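Local coordinates for muconate lactonizing enzyme (PDB 3I4K), which belongs to the enolase superfamily, pairing an N-terminal capping domain with a C-terminal barrel that holds a magnesium ion, at residues 60-64 and 251-255; 274-278 and 303-307; 72-77 and 106-110; 234-238 and 262-268. All blocks are in the same frame, centred on the assembly; numbering follows the deposited sequence.

Overall arrangement
Interactions 1 and 2 lie in the interior, where loops following barrel strands meet each other (interaction 2) or a capping-domain loop (interaction 1), and are rich in charges, hydroxyls, waters and, in interaction 1, metal ligation. They touch: D251 forms salt bridges to K275 and K278, and W61 packs on K278. Interaction 1 joins the two domains. Interactions 3 and 4 each pair two helices with mainly apolar side chains. Interaction 3 is buried in the capping domain and meets interaction 1 through E64 and A106; interaction 4 is partly buried on the barrel's outer layer, where V254 of interaction 1 packs on V263. The centres of interactions 3 and 4 are about 31 Å apart.

Interaction 1 (60-64 and 251-255). With MG (magnesium ion), chain J; ACY (acetic acid), chain I.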
loop_
_atom_site.group_PDB
_atom_site.type_symbol
_atom_site.label_atom_id
_atom_site.label_comp_id
_atom_site.label_asym_id
_atom_site.label_seq_id
_atom_site.Cartn_x
_atom_site.Cartn_y
_atom_site.Cartn_z
ATOM N N TRP A 60 22.918 -5.468 -17.615
ATOM C CA TRP A 60 22.950 -6.932 -17.569
ATOM C C TRP A 60 21.923 -7.441 -16.556
ATOM O O TRP A 60 21.411 -8.556 -16.675
ATOM C CB TRP A 60 24.335 -7.437 -17.149
ATOM C CG TRP A 60 24.682 -7.056 -15.731
ATOM C CD1 TRP A 60 25.235 -5.877 -15.308
ATOM C CD2 TRP A 60 24.377 -7.803 -14.542
ATOM N NE1 TRP A 60 25.285 -5.841 -13.932
ATOM C CE2 TRP A 60 24.766 -7.009 -13.437
ATOM C CE3 TRP A 60 23.806 -9.064 -14.305
ATOM C CZ2 TRP A 60 24.601 -7.432 -12.115
ATOM C CZ3 TRP A 60 23.642 -9.486 -12.989
ATOM C CH2 TRP A 60 24.039 -8.670 -11.910
ATOM N N TRP A 61 21.632 -6.624 -15.548
ATOM C CA TRP A 61 20.687 -7.025 -14.509
ATOM C C TRP A 61 19.249 -7.122 -15.031
ATOM O O TRP A 61 18.608 -8.156 -14.879
ATOM C CB TRP A 61 20.743 -6.046 -13.325
ATOM C CG TRP A 61 20.144 -6.613 -12.061
ATOM C CD1 TRP A 61 20.813 -7.204 -11.027
ATOM C CD2 TRP A 61 18.750 -6.683 -11.727
ATOM N NE1 TRP A 61 19.924 -7.635 -10.070
ATOM C CE2 TRP A 61 18.653 -7.330 -10.474
ATOM C CE3 TRP A 61 17.576 -6.266 -12.365
ATOM C CZ2 TRP A 61 17.424 -7.570 -9.844
ATOM C CZ3 TRP A 61 16.351 -6.505 -11.740
ATOM C CH2 TRP A 61 16.288 -7.151 -10.489
ATOM N N GLY A 62 18.751 -6.062 -15.662
ATOM C CA GLY A 62 17.383 -6.096 -16.146
ATOM C C GLY A 62 17.046 -5.366 -17.425
ATOM O O GLY A 62 15.871 -5.271 -17.781
ATOM N N GLY A 63 18.047 -4.830 -18.120
ATOM C CA GLY A 63 17.757 -4.144 -19.370
ATOM C C GLY A 63 17.723 -2.630 -19.329
ATOM O O GLY A 63 17.639 -1.974 -20.374
ATOM N N GLU A 64 17.765 -2.065 -18.130
ATOM C CA GLU A 64 17.774 -0.617 -18.000
ATOM C C GLU A 64 19.152 -0.174 -17.563
ATOM O O GLU A 64 19.837 -0.889 -16.832
ATOM C CB GLU A 64 16.755 -0.154 -16.964
ATOM C CG GLU A 64 15.352 -0.032 -17.513
ATOM C CD GLU A 64 14.410 0.575 -16.503
ATOM O OE1 GLU A 64 13.713 -0.194 -15.788
ATOM O OE2 GLU A 64 14.387 1.827 -16.426
ATOM N N ASP A 251 14.121 -11.940 -6.542
ATOM C CA ASP A 251 14.653 -10.621 -6.835
ATOM C C ASP A 251 14.247 -10.238 -8.252
ATOM O O ASP A 251 13.283 -9.505 -8.433
ATOM C CB ASP A 251 16.180 -10.614 -6.687
ATOM C CG ASP A 251 16.771 -9.211 -6.745
ATOM O OD1 ASP A 251 16.020 -8.249 -7.029
ATOM O OD2 ASP A 251 17.996 -9.083 -6.518
ATOM N N GLU A 252 14.949 -10.741 -9.271
ATOM C CA GLU A 252 14.561 -10.378 -10.632
ATOM C C GLU A 252 13.160 -10.859 -10.983
ATOM O O GLU A 252 12.542 -10.326 -11.898
ATOM C CB GLU A 252 15.567 -10.870 -11.690
ATOM C CG GLU A 252 16.607 -11.871 -11.232
ATOM C CD GLU A 252 17.753 -11.261 -10.442
ATOM O OE1 GLU A 252 18.795 -10.894 -11.030
ATOM O OE2 GLU A 252 17.612 -11.159 -9.218
ATOM N N SER A 253 12.653 -11.863 -10.271
ATOM C CA SER A 253 11.302 -12.347 -10.537
ATOM C C SER A 253 10.238 -11.354 -10.065
ATOM O O SER A 253 9.095 -11.417 -10.517
ATOM C CB SER A 253 11.036 -13.684 -9.826
ATOM O OG SER A 253 11.744 -14.753 -10.421
ATOM N N VAL A 254 10.593 -10.446 -9.159
ATOM C CA VAL A 254 9.602 -9.496 -8.648
ATOM C C VAL A 254 9.977 -8.021 -8.737
ATOM O O VAL A 254 10.760 -7.530 -7.938
ATOM C CB VAL A 254 9.240 -9.788 -7.154
ATOM C CG1 VAL A 254 8.225 -8.748 -6.643
ATOM C CG2 VAL A 254 8.665 -11.203 -7.009
ATOM N N TRP A 255 9.393 -7.325 -9.706
ATOM C CA TRP A 255 9.609 -5.888 -9.888
ATOM C C TRP A 255 8.276 -5.166 -9.599
ATOM O O TRP A 255 8.242 -4.114 -8.957
ATOM C CB TRP A 255 9.956 -5.547 -11.339
ATOM C CG TRP A 255 11.253 -6.003 -11.908
ATOM C CD1 TRP A 255 11.828 -7.230 -11.788
ATOM C CD2 TRP A 255 12.028 -5.288 -12.881
ATOM N NE1 TRP A 255 12.908 -7.336 -12.646
ATOM C CE2 TRP A 255 13.049 -6.156 -13.328
ATOM C CE3 TRP A 255 11.948 -3.999 -13.426
ATOM C CZ2 TRP A 255 13.984 -5.777 -14.302
ATOM C CZ3 TRP A 255 12.880 -3.620 -14.397
ATOM C CH2 TRP A 255 13.883 -4.509 -14.824
HETATM MG MG MG J . 19.770 -9.962 -6.128
HETATM C C ACY I . 21.173 -7.774 -6.549
HETATM O O ACY I . 20.862 -8.445 -7.518
HETATM O OXT ACY I . 20.788 -8.144 -5.327
HETATM C CH3 ACY I . 21.991 -6.518 -6.712
HETATM O O HOH W 1 19.565 -10.213 -13.766
HETATM O O HOH W 2 19.254 -11.482 -7.475
#
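This is a buried loop-to-loop contact between domains: 60-64, following strand 48-53 of the capping domain, reaches the loop beyond barrel strand 247-250. W61 does most of the joining. Its indole NE1 donates a hydrogen bond to O of the acetic acid molecule (2.8 Å), probably picked up from the crystallisation liquor, while CZ2 at the ring edge lies 3.2 Å from D251 OD1. E252 OE1 sits over one face of the indole, 3.6 Å from W61 NE1, and water 1 ties that carboxylate oxygen (2.9 Å) to W61 O (2.5 Å). On the side of W255 the indoles meet obliquely, planes 48° apart, with W61 CZ3 3.6 Å from W255 CZ2. W255 can come this close to the backbone because G62 has no side chain: a CB there would lie 2.6 Å from W255 CZ2. E64 OE1 approaches the edge of W255, while its OE2 bonds to A106 N. Opposite this loop, a type I turn runs from D251 to V254, closed by V254 N to D251 O (2.9 Å). D251 OD2 binds the magnesium ion at 2.0 Å, and OD1 is salt-bridged to K278. D200, E226, both acetic acid oxygens and water 2 complete the coordination. A capping-domain loop closing over a carboxylate metal site at the barrel's mouth is characteristic of the enolase superfamily.

Interaction 2 (274-278 and 303-307)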
loop_
_atom_site.group_PDB
_atom_site.type_symbol
_atom_site.label_atom_id
_atom_site.label_comp_id
_atom_site.label_asym_id
_atom_site.label_seq_id
_atom_site.Cartn_x
_atom_site.Cartn_y
_atom_site.Cartn_z
ATOM N N LEU A 274 12.762 -6.485 -1.768
ATOM C CA LEU A 274 12.084 -5.236 -2.083
ATOM C C LEU A 274 13.074 -4.084 -2.208
ATOM O O LEU A 274 13.828 -3.795 -1.286
ATOM C CB LEU A 274 11.017 -4.977 -1.009
ATOM C CG LEU A 274 10.358 -3.659 -0.595
ATOM C CD1 LEU A 274 10.454 -2.577 -1.652
ATOM C CD2 LEU A 274 8.908 -3.983 -0.248
ATOM N N LYS A 275 13.072 -3.448 -3.375
ATOM C CA LYS A 275 13.968 -2.334 -3.660
ATOM C C LYS A 275 13.128 -1.194 -4.225
ATOM O O LYS A 275 12.431 -1.365 -5.234
ATOM C CB LYS A 275 15.013 -2.748 -4.700
ATOM C CG LYS A 275 15.737 -4.044 -4.396
ATOM C CD LYS A 275 16.756 -4.372 -5.493
ATOM C CE LYS A 275 17.475 -5.689 -5.207
ATOM N NZ LYS A 275 18.324 -6.136 -6.337
ATOM N N THR A 276 13.199 -0.033 -3.583
ATOM C CA THR A 276 12.430 1.122 -4.025
ATOM C C THR A 276 12.757 1.514 -5.460
ATOM O O THR A 276 11.908 2.039 -6.180
ATOM C CB THR A 276 12.657 2.317 -3.072
ATOM O OG1 THR A 276 14.066 2.585 -2.955
ATOM C CG2 THR A 276 12.101 1.988 -1.689
ATOM N N THR A 277 13.981 1.233 -5.886
ATOM C CA THR A 277 14.394 1.559 -7.244
ATOM C C THR A 277 13.779 0.615 -8.281
ATOM O O THR A 277 13.169 1.061 -9.262
ATOM C CB THR A 277 15.938 1.540 -7.376
ATOM O OG1 THR A 277 16.471 0.379 -6.722
ATOM C CG2 THR A 277 16.537 2.795 -6.732
ATOM N N LYS A 278 13.928 -0.685 -8.049
ATOM C CA LYS A 278 13.405 -1.701 -8.952
ATOM C C LYS A 278 11.878 -1.694 -9.066
ATOM O O LYS A 278 11.341 -2.033 -10.115
ATOM C CB LYS A 278 13.871 -3.086 -8.501
ATOM C CG LYS A 278 13.265 -4.258 -9.290
ATOM C CD LYS A 278 13.660 -5.614 -8.676
ATOM C CE LYS A 278 13.253 -5.711 -7.201
ATOM N NZ LYS A 278 13.483 -7.079 -6.631
ATOM N N THR A 303 18.892 -3.931 -2.011
ATOM C CA THR A 303 19.558 -2.817 -2.670
ATOM C C THR A 303 19.947 -3.105 -4.106
ATOM O O THR A 303 20.249 -4.244 -4.470
ATOM C CB THR A 303 20.839 -2.412 -1.903
ATOM O OG1 THR A 303 21.396 -1.236 -2.491
ATOM C CG2 THR A 303 21.872 -3.527 -1.943
ATOM N N SER A 304 19.909 -2.056 -4.918
ATOM C CA SER A 304 20.305 -2.138 -6.312
ATOM C C SER A 304 21.671 -1.455 -6.338
ATOM O O SER A 304 22.119 -0.970 -7.383
ATOM C CB SER A 304 19.324 -1.362 -7.189
ATOM O OG SER A 304 18.081 -2.028 -7.264
ATOM N N LEU A 305 22.316 -1.438 -5.169
ATOM C CA LEU A 305 23.607 -0.786 -4.974
ATOM C C LEU A 305 23.424 0.707 -5.202
ATOM O O LEU A 305 24.146 1.328 -5.990
ATOM C CB LEU A 305 24.668 -1.344 -5.927
ATOM C CG LEU A 305 25.544 -2.499 -5.431
ATOM C CD1 LEU A 305 25.041 -3.078 -4.107
ATOM C CD2 LEU A 305 25.578 -3.563 -6.517
ATOM N N GLU A 306 22.435 1.271 -4.514
ATOM C CA GLU A 306 22.145 2.698 -4.615
ATOM C C GLU A 306 23.249 3.507 -3.961
ATOM O O GLU A 306 23.968 3.007 -3.085
ATOM C CB GLU A 306 20.834 3.060 -3.898
ATOM C CG GLU A 306 19.560 2.447 -4.473
ATOM C CD GLU A 306 19.320 1.023 -4.008
ATOM O OE1 GLU A 306 20.102 0.519 -3.175
ATOM O OE2 GLU A 306 18.339 0.413 -4.476
ATOM N N GLY A 307 23.374 4.757 -4.392
ATOM C CA GLY A 307 24.350 5.644 -3.794
ATOM C C GLY A 307 23.724 6.134 -2.496
ATOM O O GLY A 307 22.746 5.543 -2.028
HETATM O O HOH W 3 18.550 -4.447 -8.310
#
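Beside the magnesium site, two successive barrel loops, one after strand 271-274 and one after strand 298-301, come together through a polar network. T277 sits in the middle of it. Its OG1 donates to E306 OE2 (2.9 Å) and lies 2.9 Å from S304 OG; that second hydrogen bond is less settled, since the S304 proton has another acceptor within reach. E306 OE2 also accepts from S304 N (3.0 Å), so one carboxylate oxygen gathers a partner from each loop. The 303-307 loop is shaped by an ST turn, with L305 N donating to T303 OG1 (2.8 Å), although the placing of that hydroxyl is less certain. L305 takes left-handed backbone angles, and the chain then leads to G307, the N-cap of helix 308-320. K275 runs out extended past this loop: CE is 3.2 Å from T303 O, and CD is 3.2 Å from S304 OG. Its NZ gives a hydrogen bond to water 3 (2.6 Å), which is also bonded to S304 OG (2.7 Å). K275 NZ also pairs with D251, a magnesium ligand. From the capping domain, E52 bonds to G307 N and Y105 packs on T277 and S304. Polar loops at the C-terminal ends of parallel strands, lining a metal pocket, are the usual site layout of enolase-superfamily barrels.

Interaction 3 (72-77 and 106-110); sequences LVDGYL and AKAAV
Two helical segments cross almost at right angles, 72-77 on helix 66-81 and 106-110 on helix 104-121. Set their axes 10.2 Å apart at closest approach with a signed crossing angle of -80°, and bring V73 CA to 6.4 Å from A106 CA. Build 72-77 with a wider pi-type turn at 73-77: L72 O accepts from both Y76 N and L77 N, each at 2.9 Å, with Y76 at phi/psi -131/-45. Keep 106-110 in regular helical angles. The small bump is A106: its methyl CB points across and fits among three larger side chains, 4.3 Å from L72 CB, 4.3 Å from V73 CG2 and 4.1 Å from L77 CD1. The large bump is L77, chi1 m and chi2 t. Its CD1 drops into the hollow formed by A106, K107 and V110, at 4.0 Å from K107 CG and 4.0 Å from V110 CG2. V73, chi1 t, fills in alongside, with CG2 3.9 Å from A106 O and CG1 4.5 Å from V110 CG2. No hydrogen bond crosses; the join is apolar packing that buries 251 Å². K107 lends its aliphatic base, while its NZ goes to V100 O and E97. The pair belongs to the helical part of the capping domain and lies against its antiparallel sheet, V73 resting on L37 and A109 on V39 of strand 30-43.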
loop_
_atom_site.group_PDB
_atom_site.type_symbol
_atom_site.label_atom_id
_atom_site.label_comp_id
_atom_site.label_asym_id
_atom_site.label_seq_id
_atom_site.Cartn_x
_atom_site.Cartn_y
_atom_site.Cartn_z
ATOM N N LEU A 72 14.764 8.263 -21.016
ATOM C CA LEU A 72 13.355 8.193 -20.647
ATOM C C LEU A 72 12.936 9.317 -19.692
ATOM O O LEU A 72 11.887 9.941 -19.883
ATOM C CB LEU A 72 13.034 6.813 -20.050
ATOM C CG LEU A 72 13.007 5.680 -21.089
ATOM C CD1 LEU A 72 12.845 4.324 -20.400
ATOM C CD2 LEU A 72 11.864 5.925 -22.069
ATOM N N VAL A 73 13.751 9.582 -18.676
ATOM C CA VAL A 73 13.444 10.651 -17.728
ATOM C C VAL A 73 13.409 11.989 -18.466
ATOM O O VAL A 73 12.417 12.717 -18.402
ATOM C CB VAL A 73 14.500 10.745 -16.602
ATOM C CG1 VAL A 73 14.240 11.986 -15.753
ATOM C CG2 VAL A 73 14.453 9.491 -15.730
ATOM N N ASP A 74 14.484 12.302 -19.184
ATOM C CA ASP A 74 14.558 13.559 -19.919
ATOM C C ASP A 74 13.501 13.721 -21.004
ATOM O O ASP A 74 12.735 14.682 -20.995
ATOM C CB ASP A 74 15.946 13.738 -20.549
ATOM C CG ASP A 74 17.026 13.998 -19.517
ATOM O OD1 ASP A 74 16.681 14.349 -18.368
ATOM O OD2 ASP A 74 18.222 13.867 -19.855
ATOM N N GLY A 75 13.446 12.769 -21.927
ATOM C CA GLY A 75 12.508 12.870 -23.029
ATOM C C GLY A 75 11.052 12.475 -22.871
ATOM O O GLY A 75 10.232 12.876 -23.694
ATOM N N TYR A 76 10.705 11.707 -21.840
ATOM C CA TYR A 76 9.311 11.287 -21.695
ATOM C C TYR A 76 8.658 11.481 -20.331
ATOM O O TYR A 76 7.527 11.947 -20.253
ATOM C CB TYR A 76 9.168 9.816 -22.103
ATOM C CG TYR A 76 9.691 9.507 -23.482
ATOM C CD1 TYR A 76 11.039 9.222 -23.691
ATOM C CD2 TYR A 76 8.842 9.524 -24.588
ATOM C CE1 TYR A 76 11.526 8.961 -24.972
ATOM C CE2 TYR A 76 9.321 9.267 -25.865
ATOM C CZ TYR A 76 10.664 8.987 -26.047
ATOM O OH TYR A 76 11.139 8.746 -27.315
ATOM N N LEU A 77 9.357 11.120 -19.263
ATOM C CA LEU A 77 8.802 11.239 -17.918
ATOM C C LEU A 77 8.759 12.664 -17.362
ATOM O O LEU A 77 7.700 13.163 -16.981
ATOM C CB LEU A 77 9.588 10.348 -16.950
ATOM C CG LEU A 77 9.741 8.871 -17.332
ATOM C CD1 LEU A 77 10.502 8.152 -16.237
ATOM C CD2 LEU A 77 8.373 8.235 -17.538
ATOM N N ALA A 106 13.656 3.764 -14.115
ATOM C CA ALA A 106 13.679 5.172 -14.496
ATOM C C ALA A 106 12.633 5.948 -13.688
ATOM O O ALA A 106 12.903 7.036 -13.174
ATOM C CB ALA A 106 13.398 5.317 -15.985
ATOM N N LYS A 107 11.439 5.367 -13.583
ATOM C CA LYS A 107 10.337 5.980 -12.856
ATOM C C LYS A 107 10.621 6.146 -11.369
ATOM O O LYS A 107 10.216 7.138 -10.762
ATOM C CB LYS A 107 9.062 5.153 -13.060
ATOM C CG LYS A 107 8.560 5.136 -14.505
ATOM C CD LYS A 107 7.443 4.112 -14.710
ATOM C CE LYS A 107 6.843 4.199 -16.110
ATOM N NZ LYS A 107 5.921 3.063 -16.408
ATOM N N ALA A 108 11.317 5.184 -10.773
ATOM C CA ALA A 108 11.622 5.258 -9.351
ATOM C C ALA A 108 12.354 6.555 -8.989
ATOM O O ALA A 108 12.123 7.137 -7.924
ATOM C CB ALA A 108 12.446 4.058 -8.933
ATOM N N ALA A 109 13.237 7.011 -9.871
ATOM C CA ALA A 109 13.974 8.240 -9.602
ATOM C C ALA A 109 13.012 9.415 -9.530
ATOM O O ALA A 109 13.091 10.229 -8.614
ATOM C CB ALA A 109 15.021 8.482 -10.682
ATOM N N VAL A 110 12.094 9.494 -10.490
ATOM C CA VAL A 110 11.121 10.582 -10.510
ATOM C C VAL A 110 10.275 10.556 -9.232
ATOM O O VAL A 110 10.011 11.594 -8.617
ATOM C CB VAL A 110 10.187 10.482 -11.737
ATOM C CG1 VAL A 110 9.199 11.647 -11.736
ATOM C CG2 VAL A 110 11.004 10.485 -13.017
#

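Interaction 4 (234-238 and 262-268)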
loop_
_atom_site.group_PDB
_atom_site.type_symbol
_atom_site.label_atom_id
_atom_site.label_comp_id
_atom_site.label_asym_id
_atom_site.label_seq_id
_atom_site.Cartn_x
_atom_site.Cartn_y
_atom_site.Cartn_z
ATOM N N LEU A 234 9.002 -19.350 -12.069
ATOM C CA LEU A 234 8.599 -19.404 -10.669
ATOM C C LEU A 234 8.498 -20.849 -10.176
ATOM O O LEU A 234 8.808 -21.137 -9.017
ATOM C CB LEU A 234 7.257 -18.680 -10.465
ATOM C CG LEU A 234 7.198 -17.236 -10.975
ATOM C CD1 LEU A 234 5.869 -16.610 -10.558
ATOM C CD2 LEU A 234 8.375 -16.426 -10.416
ATOM N N GLU A 235 8.092 -21.761 -11.055
ATOM C CA GLU A 235 7.941 -23.163 -10.663
ATOM C C GLU A 235 9.270 -23.757 -10.204
ATOM O O GLU A 235 9.316 -24.600 -9.303
ATOM C CB GLU A 235 7.351 -23.980 -11.826
ATOM C CG GLU A 235 5.834 -23.826 -11.976
ATOM C CD GLU A 235 5.277 -24.549 -13.204
ATOM O OE1 GLU A 235 5.729 -25.667 -13.503
ATOM O OE2 GLU A 235 4.381 -24.001 -13.871
ATOM N N THR A 236 10.359 -23.307 -10.810
ATOM C CA THR A 236 11.675 -23.796 -10.420
ATOM C C THR A 236 12.101 -23.294 -9.039
ATOM O O THR A 236 12.731 -24.028 -8.274
ATOM C CB THR A 236 12.711 -23.419 -11.489
ATOM O OG1 THR A 236 12.543 -24.290 -12.615
ATOM C CG2 THR A 236 14.117 -23.535 -10.954
ATOM N N LEU A 237 11.763 -22.052 -8.702
ATOM C CA LEU A 237 12.119 -21.523 -7.383
ATOM C C LEU A 237 11.417 -22.363 -6.322
ATOM O O LEU A 237 11.990 -22.676 -5.267
ATOM C CB LEU A 237 11.691 -20.064 -7.244
ATOM C CG LEU A 237 12.224 -19.059 -8.272
ATOM C CD1 LEU A 237 11.722 -17.678 -7.929
ATOM C CD2 LEU A 237 13.753 -19.076 -8.303
ATOM N N ARG A 238 10.164 -22.719 -6.601
ATOM C CA ARG A 238 9.375 -23.547 -5.689
ATOM C C ARG A 238 9.992 -24.940 -5.580
ATOM O O ARG A 238 10.089 -25.513 -4.492
ATOM C CB ARG A 238 7.931 -23.672 -6.207
ATOM C CG ARG A 238 7.086 -24.723 -5.495
ATOM C CD ARG A 238 7.024 -24.465 -4.007
ATOM N NE ARG A 238 6.158 -25.414 -3.311
ATOM C CZ ARG A 238 6.157 -25.590 -1.986
ATOM N NH1 ARG A 238 6.982 -24.878 -1.216
ATOM N NH2 ARG A 238 5.334 -26.478 -1.429
ATOM N N ALA A 262 2.110 -13.027 -8.412
ATOM C CA ALA A 262 2.418 -14.256 -9.131
ATOM C C ALA A 262 3.278 -15.189 -8.272
ATOM O O ALA A 262 3.076 -16.408 -8.265
ATOM C CB ALA A 262 3.126 -13.937 -10.453
ATOM N N VAL A 263 4.239 -14.617 -7.557
ATOM C CA VAL A 263 5.097 -15.395 -6.673
ATOM C C VAL A 263 4.259 -15.956 -5.519
ATOM O O VAL A 263 4.434 -17.100 -5.111
ATOM C CB VAL A 263 6.262 -14.513 -6.137
ATOM C CG1 VAL A 263 6.913 -15.153 -4.935
ATOM C CG2 VAL A 263 7.301 -14.316 -7.244
ATOM N N VAL A 264 3.337 -15.155 -4.995
ATOM C CA VAL A 264 2.480 -15.613 -3.901
ATOM C C VAL A 264 1.647 -16.810 -4.355
ATOM O O VAL A 264 1.570 -17.827 -3.662
ATOM C CB VAL A 264 1.531 -14.490 -3.417
ATOM C CG1 VAL A 264 0.399 -15.076 -2.547
ATOM C CG2 VAL A 264 2.309 -13.464 -2.624
ATOM N N LYS A 265 1.025 -16.688 -5.519
ATOM C CA LYS A 265 0.213 -17.774 -6.049
ATOM C C LYS A 265 1.023 -19.024 -6.387
ATOM O O LYS A 265 0.511 -20.131 -6.315
ATOM C CB LYS A 265 -0.529 -17.334 -7.304
ATOM C CG LYS A 265 -1.625 -16.306 -7.103
ATOM C CD LYS A 265 -2.269 -16.036 -8.457
ATOM C CE LYS A 265 -3.183 -14.831 -8.441
ATOM N NZ LYS A 265 -3.606 -14.497 -9.838
ATOM N N ALA A 266 2.283 -18.854 -6.774
ATOM C CA ALA A 266 3.104 -20.014 -7.122
ATOM C C ALA A 266 3.883 -20.577 -5.928
ATOM O O ALA A 266 4.573 -21.584 -6.064
ATOM C CB ALA A 266 4.065 -19.649 -8.230
ATOM N N GLN A 267 3.763 -19.917 -4.774
ATOM C CA GLN A 267 4.462 -20.302 -3.550
ATOM C C GLN A 267 5.912 -20.464 -3.925
ATOM O O GLN A 267 6.575 -21.407 -3.509
ATOM C CB GLN A 267 3.916 -21.619 -2.991
ATOM C CG GLN A 267 2.411 -21.609 -2.752
ATOM C CD GLN A 267 1.931 -22.831 -1.990
ATOM O OE1 GLN A 267 2.364 -23.951 -2.257
ATOM N NE2 GLN A 267 1.018 -22.622 -1.047
ATOM N N ALA A 268 6.397 -19.501 -4.703
ATOM C CA ALA A 268 7.753 -19.522 -5.234
ATOM C C ALA A 268 8.881 -19.014 -4.339
ATOM O O ALA A 268 10.063 -19.242 -4.651
ATOM C CB ALA A 268 7.768 -18.761 -6.579
HETATM O O HOH W 4 10.752 -21.370 -3.136
HETATM O O HOH W 5 8.647 -22.436 -1.936
#
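Helix 234-238 and helix 262-266 cross at -48° with their axes 10.0 Å apart at closest approach, two successive helices of the enolase-type barrel's outer layer. The second helix ends in a Schellman motif: Q267 takes positive phi (51/44), A268 N bonds back to V263 O (3.1 Å) and Q267 N to V264 O (3.2 Å). This turn carries the chain against the first helix, so that R238 CA and A268 CA are 4.4 Å apart. L234 is the main apolar bridge. Its CD1 lies 3.8 Å from A262 CB, CD2 4.0 Å from V263 CG2, and CB meets A266 CB (4.0 Å) and A268 CB (3.9 Å). L237 continues the seam, with CB 3.2 Å from A268 O and 4.2 Å from A268 CB. Away from this seam, V264 and K265 of the second helix pack on L261 and V264 of the second subunit. No direct hydrogen bond joins the segments, but two waters do. Water 4 donates to L237 O (2.8 Å) and, weakly, to A268 O (2.7 Å). Q267 OE1 sits over a face of the R238 guanidinium, and water 5 accepts from R238 NH1 (3.0 Å) while donating to Q267 O (2.8 Å).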